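Local coordinates for uncharacterized protein (Magnetospirillum magneticum AMB-1, PDB 5MU5) that is a Maf glycosyltransferase that probably transfers sugars onto flagellin and is involved in the formation of bacterial flagella, at residues A[100-105]-A[624-628]; A[123-129]-A[210-216]; A[270-274]-A[517-521]. All coordinates share one frame; numbering follows the deposited sequence.

The three contacts sample three parts of the chain. Interaction 1 joins helix 92-107 of the N-terminal part to helix 618-646 of the C-terminal helical bundle. Interaction 2 pairs an inner and an outermost strand of the four-stranded parallel sheet in the N-terminal domain, and its centre lies 33 Å from that of interaction 1, with nearest atoms about 17 Å apart. Interaction 3 ties the loop leading into strand 275-278, in the MptE-like region, to helix 515-528. It lies across the chain's centre from both others, its centre 63 Å from that of interaction 1 and 57 Å from that of interaction 2. In sequence, 100-105 with 624-628 encloses the other two contacts.

Interaction 1: residues A[100-105]-A[624-628]; sequences NILKRA and IIRDE
Arg-104 reaches across to two carboxylates at once, and both bonds start from the same nitrogen: NH1 lies 2.7 Å from Glu-628 OE2 and 2.8 Å from Asp-627 OD2. Each acceptor sits near the guanidinium plane and is approached on its anti side. The two carboxylate planes stand steeply to that of the guanidinium, at 78° for Glu-628, so neither acid forms a flat two-toothed pair with it. NH2 adds a weak bond to Asp-627 OD2. The other oxygen of Glu-628, OE1, accepts a nearly straight bond from Asn-100 ND2 at 3.1 Å, the donor standing above the carboxylate plane. Both ends of the buried Glu-628 carboxylate are thereby gripped, which would favour its charged form.

A bend at chi2 (-65°) sets the Glu-628 carboxylate between Asn-100 and Arg-104. Ile-624 underlies the network: its CG2 lies over one guanidinium face and also packs 3.7 Å from Ile-101 CA, while its CD1 comes 3.9 Å from Arg-104 CB. Ile-101 CG2 in turn meets Glu-628 CB at 3.7 Å. Farther out, Tyr-605 of helix 589-609 touches both Ile-101 and Ile-625.

The short axes approach to 9.6 Å with their directions 139° apart. This is a roughly antiparallel helix-helix interface, an apolar seam edged by a salt-bridge network, joining the Maf N-terminal region to the C-terminal helical bundle.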
loop_
_atom_site.group_PDB
_atom_site.type_symbol
_atom_site.label_atom_id
_atom_site.label_comp_id
_atom_site.label_asym_id
_atom_site.label_seq_id
_atom_site.Cartn_x
_atom_site.Cartn_y
_atom_site.Cartn_z
ATOM N N ASN A 100 -20.572 10.272 15.934
ATOM C CA ASN A 100 -21.756 11.118 15.782
ATOM C C ASN A 100 -22.864 10.510 14.965
ATOM O O ASN A 100 -24.022 10.614 15.352
ATOM C CB ASN A 100 -21.424 12.492 15.211
ATOM C CG ASN A 100 -20.678 13.371 16.196
ATOM O OD1 ASN A 100 -20.395 12.977 17.320
ATOM N ND2 ASN A 100 -20.333 14.556 15.759
ATOM N N ILE A 101 -22.537 9.882 13.840
ATOM C CA ILE A 101 -23.590 9.299 13.041
ATOM C C ILE A 101 -24.298 8.195 13.818
ATOM O O ILE A 101 -25.508 8.076 13.749
ATOM C CB ILE A 101 -23.134 8.802 11.643
ATOM C CG1 ILE A 101 -22.208 7.576 11.732
ATOM C CG2 ILE A 101 -22.553 9.964 10.841
ATOM C CD1 ILE A 101 -21.832 7.009 10.381
ATOM N N LEU A 102 -23.551 7.404 14.574
ATOM C CA LEU A 102 -24.157 6.309 15.327
ATOM C C LEU A 102 -24.989 6.779 16.494
ATOM O O LEU A 102 -26.085 6.248 16.741
ATOM C CB LEU A 102 -23.083 5.350 15.826
ATOM C CG LEU A 102 -22.347 4.642 14.705
ATOM C CD1 LEU A 102 -21.314 3.735 15.347
ATOM C CD2 LEU A 102 -23.307 3.859 13.819
ATOM N N LYS A 103 -24.467 7.763 17.216
ATOM C CA LYS A 103 -25.195 8.331 18.325
ATOM C C LYS A 103 -26.535 8.953 17.860
ATOM O O LYS A 103 -27.581 8.689 18.455
ATOM C CB LYS A 103 -24.332 9.353 19.029
ATOM C CG LYS A 103 -25.058 10.083 20.129
ATOM C CD LYS A 103 -24.224 11.233 20.674
ATOM C CE LYS A 103 -25.067 12.133 21.574
ATOM N NZ LYS A 103 -25.824 11.333 22.581
ATOM N N ARG A 104 -26.502 9.768 16.808
ATOM C CA ARG A 104 -27.722 10.399 16.293
ATOM C C ARG A 104 -28.742 9.371 15.773
ATOM O O ARG A 104 -29.959 9.506 16.003
ATOM C CB ARG A 104 -27.388 11.401 15.207
ATOM C CG ARG A 104 -26.772 12.689 15.737
ATOM C CD ARG A 104 -26.249 13.568 14.605
ATOM N NE ARG A 104 -27.324 14.060 13.745
ATOM C CZ ARG A 104 -27.178 14.953 12.761
ATOM N NH1 ARG A 104 -25.994 15.486 12.477
ATOM N NH2 ARG A 104 -28.229 15.321 12.053
ATOM N N ALA A 105 -28.250 8.349 15.081
ATOM C CA ALA A 105 -29.109 7.259 14.642
ATOM C C ALA A 105 -29.754 6.533 15.823
ATOM O O ALA A 105 -30.963 6.347 15.831
ATOM C CB ALA A 105 -28.338 6.267 13.794
ATOM N N ILE A 624 -28.453 12.179 8.259
ATOM C CA ILE A 624 -27.449 12.225 9.327
ATOM C C ILE A 624 -26.027 12.159 8.784
ATOM O O ILE A 624 -25.141 12.914 9.215
ATOM C CB ILE A 624 -27.675 11.089 10.326
ATOM C CG1 ILE A 624 -28.902 11.429 11.187
ATOM C CG2 ILE A 624 -26.451 10.893 11.218
ATOM C CD1 ILE A 624 -29.384 10.304 12.073
ATOM N N ILE A 625 -25.800 11.235 7.858
ATOM C CA ILE A 625 -24.486 11.059 7.262
ATOM C C ILE A 625 -24.059 12.317 6.502
ATOM O O ILE A 625 -22.903 12.745 6.587
ATOM C CB ILE A 625 -24.499 9.863 6.298
ATOM C CG1 ILE A 625 -24.549 8.584 7.103
ATOM C CG2 ILE A 625 -23.265 9.841 5.411
ATOM C CD1 ILE A 625 -24.976 7.410 6.283
ATOM N N ARG A 626 -25.004 12.902 5.775
ATOM C CA ARG A 626 -24.732 14.081 4.985
ATOM C C ARG A 626 -24.318 15.208 5.900
ATOM O O ARG A 626 -23.309 15.860 5.683
ATOM C CB ARG A 626 -25.967 14.488 4.181
ATOM C CG ARG A 626 -25.721 15.580 3.149
ATOM C CD ARG A 626 -27.017 16.273 2.723
ATOM N NE ARG A 626 -27.633 16.887 3.889
ATOM C CZ ARG A 626 -27.185 17.984 4.508
ATOM N NH1 ARG A 626 -26.111 18.634 4.074
ATOM N NH2 ARG A 626 -27.805 18.422 5.594
ATOM N N ASP A 627 -25.092 15.412 6.942
ATOM C CA ASP A 627 -24.859 16.533 7.835
ATOM C C ASP A 627 -23.529 16.396 8.597
ATOM O O ASP A 627 -22.768 17.350 8.687
ATOM C CB ASP A 627 -26.015 16.643 8.817
ATOM C CG ASP A 627 -25.940 17.879 9.646
ATOM O OD1 ASP A 627 -25.621 18.943 9.088
ATOM O OD2 ASP A 627 -26.201 17.794 10.857
ATOM N N GLU A 628 -23.260 15.207 9.138
ATOM C CA GLU A 628 -22.011 14.957 9.844
ATOM C C GLU A 628 -20.821 14.958 8.903
ATOM O O GLU A 628 -19.740 15.377 9.288
ATOM C CB GLU A 628 -22.070 13.653 10.624
ATOM C CG GLU A 628 -23.050 13.711 11.788
ATOM C CD GLU A 628 -22.661 14.702 12.889
ATOM O OE1 GLU A 628 -21.469 15.103 12.971
ATOM O OE2 GLU A 628 -23.562 15.075 13.691
#

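Interaction 2: residues A[123-129]-A[210-216]; sequences HMVCLGL and TRLFVAY
Strands 123-127 and 211-214 run parallel, 4.7 Å apart at closest approach and 13° from exact alignment, with four parallel bridges from Met-124/Arg-211 to Leu-127/Val-214. The backbone ladder alternates as parallel pairing requires: Val-125 N gives to Arg-211 O at 2.9 Å, Val-125 O receives Phe-213 N, Leu-127 N gives to Phe-213 O at 2.7 Å, and Leu-127 O receives Ala-215 N. At the opening end the direct bond from Arg-211 N to His-123 O is weak, and one water bridges the same two atoms; a second water links His-123 N to Thr-210 OG1, which also bonds to the Val-207 carbonyl.

On one face Met-124 and Arg-211 lie side by side, and a turn at chi3 (-70°) brings Met-124 CE within 3.7 Å of Arg-211 CB. The guanidinium leads away from the strand pair to Asp-142 and Gln-141 of helix 134-142. On the other face Val-125 CB meets Leu-212 CD2 at 3.9 Å, and Leu-127 CD1 touches Val-214 CG2; helices 188-202 and 219-235 pack on this side.

Gly-128 follows directly after the strand with a positive phi of 99°, in a conformation that calls for glycine; a side chain would also run into Ala-215 CB. Tyr-216 CE2 rests 3.9 Å from Gly-128 CA, while its OH bonds to Glu-151.

With strand order 3-2-1-4 and helices on both faces, this pairing belongs to a parallel alpha/beta sheet of Rossmann-like topology.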
loop_
_atom_site.group_PDB
_atom_site.type_symbol
_atom_site.label_atom_id
_atom_site.label_comp_id
_atom_site.label_asym_id
_atom_site.label_seq_id
_atom_site.Cartn_x
_atom_site.Cartn_y
_atom_site.Cartn_z
ATOM N N HIS A 123 -18.844 -3.611 -5.285
ATOM C CA HIS A 123 -18.101 -4.549 -6.117
ATOM C C HIS A 123 -18.775 -5.893 -6.210
ATOM O O HIS A 123 -19.435 -6.348 -5.279
ATOM C CB HIS A 123 -16.716 -4.781 -5.532
ATOM C CG HIS A 123 -15.859 -3.556 -5.486
ATOM N ND1 HIS A 123 -15.205 -3.085 -6.601
ATOM C CD2 HIS A 123 -15.505 -2.737 -4.467
ATOM C CE1 HIS A 123 -14.486 -2.027 -6.276
ATOM N NE2 HIS A 123 -14.662 -1.786 -4.987
ATOM N N MET A 124 -18.604 -6.523 -7.358
ATOM C CA MET A 124 -19.033 -7.892 -7.581
ATOM C C MET A 124 -17.859 -8.642 -8.160
ATOM O O MET A 124 -17.255 -8.187 -9.142
ATOM C CB MET A 124 -20.153 -7.957 -8.589
ATOM C CG MET A 124 -20.388 -9.373 -9.067
ATOM S SD MET A 124 -22.002 -9.545 -9.801
ATOM C CE MET A 124 -23.000 -9.386 -8.309
ATOM N N VAL A 125 -17.545 -9.788 -7.574
ATOM C CA VAL A 125 -16.431 -10.614 -8.044
ATOM C C VAL A 125 -16.906 -11.996 -8.501
ATOM O O VAL A 125 -17.447 -12.759 -7.721
ATOM C CB VAL A 125 -15.382 -10.792 -6.946
ATOM C CG1 VAL A 125 -14.263 -11.702 -7.435
ATOM C CG2 VAL A 125 -14.817 -9.452 -6.513
ATOM N N CYS A 126 -16.701 -12.315 -9.764
ATOM C CA CYS A 126 -17.077 -13.616 -10.305
ATOM C C CYS A 126 -15.843 -14.432 -10.562
ATOM O O CYS A 126 -14.981 -14.053 -11.363
ATOM C CB CYS A 126 -17.825 -13.473 -11.617
ATOM S SG CYS A 126 -19.285 -12.460 -11.434
ATOM N N LEU A 127 -15.747 -15.548 -9.863
ATOM C CA LEU A 127 -14.621 -16.426 -10.022
ATOM C C LEU A 127 -15.145 -17.454 -10.976
ATOM O O LEU A 127 -15.909 -18.342 -10.601
ATOM C CB LEU A 127 -14.235 -17.019 -8.680
ATOM C CG LEU A 127 -13.960 -15.845 -7.747
ATOM C CD1 LEU A 127 -14.545 -16.114 -6.375
ATOM C CD2 LEU A 127 -12.482 -15.539 -7.724
ATOM N N GLY A 128 -14.775 -17.282 -12.232
ATOM C CA GLY A 128 -15.315 -18.088 -13.301
ATOM C C GLY A 128 -16.422 -17.307 -14.000
ATOM O O GLY A 128 -17.150 -16.512 -13.378
ATOM N N LEU A 129 -16.503 -17.502 -15.310
ATOM C CA LEU A 129 -17.565 -16.942 -16.125
ATOM C C LEU A 129 -18.384 -18.090 -16.682
ATOM O O LEU A 129 -19.608 -18.088 -16.589
ATOM C CB LEU A 129 -16.986 -16.110 -17.271
ATOM C CG LEU A 129 -17.967 -15.542 -18.299
ATOM C CD1 LEU A 129 -18.843 -14.478 -17.676
ATOM C CD2 LEU A 129 -17.201 -14.960 -19.459
ATOM N N THR A 210 -19.359 -7.057 -0.746
ATOM C CA THR A 210 -18.999 -7.490 -2.086
ATOM C C THR A 210 -19.558 -8.909 -2.312
ATOM O O THR A 210 -19.332 -9.814 -1.515
ATOM C CB THR A 210 -17.455 -7.502 -2.250
ATOM O OG1 THR A 210 -16.943 -6.159 -2.162
ATOM C CG2 THR A 210 -17.021 -8.131 -3.578
ATOM N N ARG A 211 -20.316 -9.082 -3.386
ATOM C CA ARG A 211 -20.826 -10.378 -3.780
ATOM C C ARG A 211 -19.701 -11.202 -4.386
ATOM O O ARG A 211 -18.985 -10.736 -5.277
ATOM C CB ARG A 211 -21.945 -10.201 -4.817
ATOM C CG ARG A 211 -22.700 -11.481 -5.180
ATOM C CD ARG A 211 -23.642 -11.925 -4.081
ATOM N NE ARG A 211 -24.492 -13.039 -4.516
ATOM C CZ ARG A 211 -25.653 -12.914 -5.163
ATOM N NH1 ARG A 211 -26.129 -11.713 -5.483
ATOM N NH2 ARG A 211 -26.336 -14.005 -5.502
ATOM N N LEU A 212 -19.560 -12.429 -3.900
ATOM C CA LEU A 212 -18.615 -13.394 -4.429
ATOM C C LEU A 212 -19.405 -14.536 -5.070
ATOM O O LEU A 212 -20.434 -14.947 -4.530
ATOM C CB LEU A 212 -17.779 -13.942 -3.297
ATOM C CG LEU A 212 -17.046 -12.883 -2.476
ATOM C CD1 LEU A 212 -16.404 -13.537 -1.272
ATOM C CD2 LEU A 212 -16.011 -12.192 -3.342
ATOM N N PHE A 213 -18.945 -15.025 -6.225
ATOM C CA PHE A 213 -19.642 -16.091 -6.933
ATOM C C PHE A 213 -18.681 -16.926 -7.774
ATOM O O PHE A 213 -17.902 -16.393 -8.553
ATOM C CB PHE A 213 -20.737 -15.509 -7.824
ATOM C CG PHE A 213 -21.732 -16.520 -8.275
ATOM C CD1 PHE A 213 -22.847 -16.805 -7.492
ATOM C CD2 PHE A 213 -21.551 -17.212 -9.475
ATOM C CE1 PHE A 213 -23.762 -17.774 -7.894
ATOM C CE2 PHE A 213 -22.469 -18.173 -9.882
ATOM C CZ PHE A 213 -23.572 -18.460 -9.093
ATOM N N VAL A 214 -18.762 -18.242 -7.608
ATOM C CA VAL A 214 -17.914 -19.172 -8.304
ATOM C C VAL A 214 -18.783 -19.772 -9.402
ATOM O O VAL A 214 -19.798 -20.389 -9.117
ATOM C CB VAL A 214 -17.361 -20.238 -7.329
ATOM C CG1 VAL A 214 -16.670 -21.369 -8.079
ATOM C CG2 VAL A 214 -16.397 -19.595 -6.329
ATOM N N ALA A 215 -18.390 -19.576 -10.662
ATOM C CA ALA A 215 -19.231 -19.984 -11.803
ATOM C C ALA A 215 -19.289 -21.481 -12.076
ATOM O O ALA A 215 -20.280 -21.961 -12.571
ATOM C CB ALA A 215 -18.812 -19.244 -13.071
ATOM N N TYR A 216 -18.214 -22.198 -11.804
ATOM C CA TYR A 216 -18.166 -23.629 -12.008
ATOM C C TYR A 216 -17.154 -24.168 -11.024
ATOM O O TYR A 216 -16.467 -23.386 -10.339
ATOM C CB TYR A 216 -17.802 -23.980 -13.450
ATOM C CG TYR A 216 -16.561 -23.290 -13.991
ATOM C CD1 TYR A 216 -15.296 -23.837 -13.806
ATOM C CD2 TYR A 216 -16.657 -22.111 -14.710
ATOM C CE1 TYR A 216 -14.161 -23.222 -14.308
ATOM C CE2 TYR A 216 -15.529 -21.481 -15.204
ATOM C CZ TYR A 216 -14.284 -22.046 -15.006
ATOM O OH TYR A 216 -13.167 -21.438 -15.505
HETATM O O HOH W 1 -18.454 -4.085 -2.436
HETATM O O HOH W 2 -22.006 -6.875 -5.104
#

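Interaction 3: residues A[270-274]-A[517-521]; sequences QLHTP and MKAKD
The backbone N of Thr-273 donates a hydrogen bond to Asp-521 OD2 at 2.7 Å, with an angle of 147° at the hydrogen, and approaches nearly along the oxygen's own C-O axis. Thr-273 OG1 is modelled 2.4 Å from the same OD2, a separation too short to take at face value, so this second bond is doubtful in its details. A chi1 of -56° places OG1 beside the backbone N of Thr-273, on the side of OD2. Asp-521 has CG anti to its carbonyl carbon, at chi1 -68°, and the carboxylate thereby leans toward the loop. An alanine here would remove the acceptor and is likely to leave the Thr-273 amide, and secondarily its hydroxyl, without a mate on the helix, weakening this one tie of the loop.

Mostly aliphatic parts of side chains pack around it. Leu-271 runs past the aspartate in the opposite direction, its CB 3.8 Å from Asp-521 OD2 and its CD2 4.0 Å from OD1; farther along, it also touches Lys-524 and Val-525 of the same helix. Thr-273 CG2 lies obliquely against Lys-518, 4.0 Å from CB, and the extended lysine carries its amine away to Asp-318 and to the carbonyl of Gln-295. Met-517 SD sits 4.2 Å from His-272 CB.

Thr-273 lies two residues before strand 275-278, an inner strand of the large mixed sheet. The contact is a loop-to-helix join in an alpha/beta fold, fastening the approach to that strand onto helix 515-528.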
loop_
_atom_site.group_PDB
_atom_site.type_symbol
_atom_site.label_atom_id
_atom_site.label_comp_id
_atom_site.label_asym_id
_atom_site.label_seq_id
_atom_site.Cartn_x
_atom_site.Cartn_y
_atom_site.Cartn_z
ATOM N N GLN A 270 29.957 2.582 -9.838
ATOM C CA GLN A 270 30.164 1.712 -8.705
ATOM C C GLN A 270 31.356 2.138 -7.876
ATOM O O GLN A 270 32.327 2.654 -8.398
ATOM C CB GLN A 270 30.442 0.299 -9.184
ATOM C CG GLN A 270 29.366 -0.303 -10.066
ATOM C CD GLN A 270 29.699 -1.741 -10.450
ATOM O OE1 GLN A 270 30.402 -2.454 -9.713
ATOM N NE2 GLN A 270 29.206 -2.172 -11.605
ATOM N N LEU A 271 31.279 1.883 -6.579
ATOM C CA LEU A 271 32.371 2.157 -5.671
ATOM C C LEU A 271 32.848 0.796 -5.218
ATOM O O LEU A 271 32.041 -0.098 -4.969
ATOM C CB LEU A 271 31.869 2.985 -4.490
ATOM C CG LEU A 271 31.173 4.283 -4.914
ATOM C CD1 LEU A 271 30.513 4.960 -3.724
ATOM C CD2 LEU A 271 32.158 5.224 -5.599
ATOM N N HIS A 272 34.152 0.623 -5.131
ATOM C CA HIS A 272 34.718 -0.654 -4.731
ATOM C C HIS A 272 35.011 -0.814 -3.234
ATOM O O HIS A 272 35.287 -1.908 -2.801
ATOM C CB HIS A 272 35.960 -0.953 -5.559
ATOM C CG HIS A 272 35.661 -1.158 -7.011
ATOM N ND1 HIS A 272 36.001 -0.237 -7.979
ATOM C CD2 HIS A 272 35.018 -2.163 -7.654
ATOM C CE1 HIS A 272 35.589 -0.669 -9.159
ATOM N NE2 HIS A 272 34.989 -1.835 -8.989
ATOM N N THR A 273 34.955 0.244 -2.446
ATOM C CA THR A 273 35.128 0.087 -1.008
ATOM C C THR A 273 33.931 -0.700 -0.471
ATOM O O THR A 273 32.789 -0.406 -0.816
ATOM C CB THR A 273 35.179 1.438 -0.271
ATOM O OG1 THR A 273 36.208 2.240 -0.834
ATOM C CG2 THR A 273 35.488 1.251 1.202
ATOM N N PRO A 274 34.188 -1.711 0.360
ATOM C CA PRO A 274 33.039 -2.415 0.905
ATOM C C PRO A 274 32.314 -1.580 1.938
ATOM O O PRO A 274 32.888 -0.683 2.525
ATOM C CB PRO A 274 33.637 -3.673 1.552
ATOM C CG PRO A 274 35.094 -3.480 1.574
ATOM C CD PRO A 274 35.468 -2.234 0.839
ATOM N N MET A 517 41.490 3.839 -0.545
ATOM C CA MET A 517 40.335 3.505 -1.365
ATOM C C MET A 517 39.057 4.025 -0.691
ATOM O O MET A 517 38.181 4.624 -1.350
ATOM C CB MET A 517 40.257 1.987 -1.576
ATOM C CG MET A 517 39.167 1.538 -2.559
ATOM S SD MET A 517 38.973 -0.264 -2.718
ATOM C CE MET A 517 40.634 -0.737 -3.256
ATOM N N LYS A 518 38.970 3.810 0.623
ATOM C CA LYS A 518 37.848 4.284 1.427
ATOM C C LYS A 518 37.721 5.798 1.329
ATOM O O LYS A 518 36.621 6.304 1.092
ATOM C CB LYS A 518 38.003 3.888 2.901
ATOM C CG LYS A 518 36.838 4.355 3.760
ATOM C CD LYS A 518 36.992 4.017 5.233
ATOM C CE LYS A 518 35.758 4.521 5.945
ATOM N NZ LYS A 518 35.789 4.250 7.396
ATOM N N ALA A 519 38.832 6.512 1.522
ATOM C CA ALA A 519 38.839 7.979 1.438
ATOM C C ALA A 519 38.433 8.456 0.058
ATOM O O ALA A 519 37.726 9.451 -0.073
ATOM C CB ALA A 519 40.201 8.541 1.795
ATOM N N LYS A 520 38.891 7.744 -0.967
ATOM C CA LYS A 520 38.519 8.064 -2.343
ATOM C C LYS A 520 37.009 7.925 -2.501
ATOM O O LYS A 520 36.324 8.850 -2.927
ATOM C CB LYS A 520 39.248 7.142 -3.320
ATOM C CG LYS A 520 39.010 7.452 -4.784
ATOM C CD LYS A 520 39.782 6.482 -5.667
ATOM C CE LYS A 520 39.514 6.706 -7.158
ATOM N NZ LYS A 520 40.155 7.934 -7.719
ATOM N N ASP A 521 36.490 6.761 -2.126
ATOM C CA ASP A 521 35.072 6.486 -2.265
ATOM C C ASP A 521 34.180 7.397 -1.419
ATOM O O ASP A 521 33.131 7.793 -1.890
ATOM C CB ASP A 521 34.802 4.997 -2.044
ATOM C CG ASP A 521 35.400 4.109 -3.182
ATOM O OD1 ASP A 521 35.880 4.665 -4.209
ATOM O OD2 ASP A 521 35.388 2.854 -3.039
#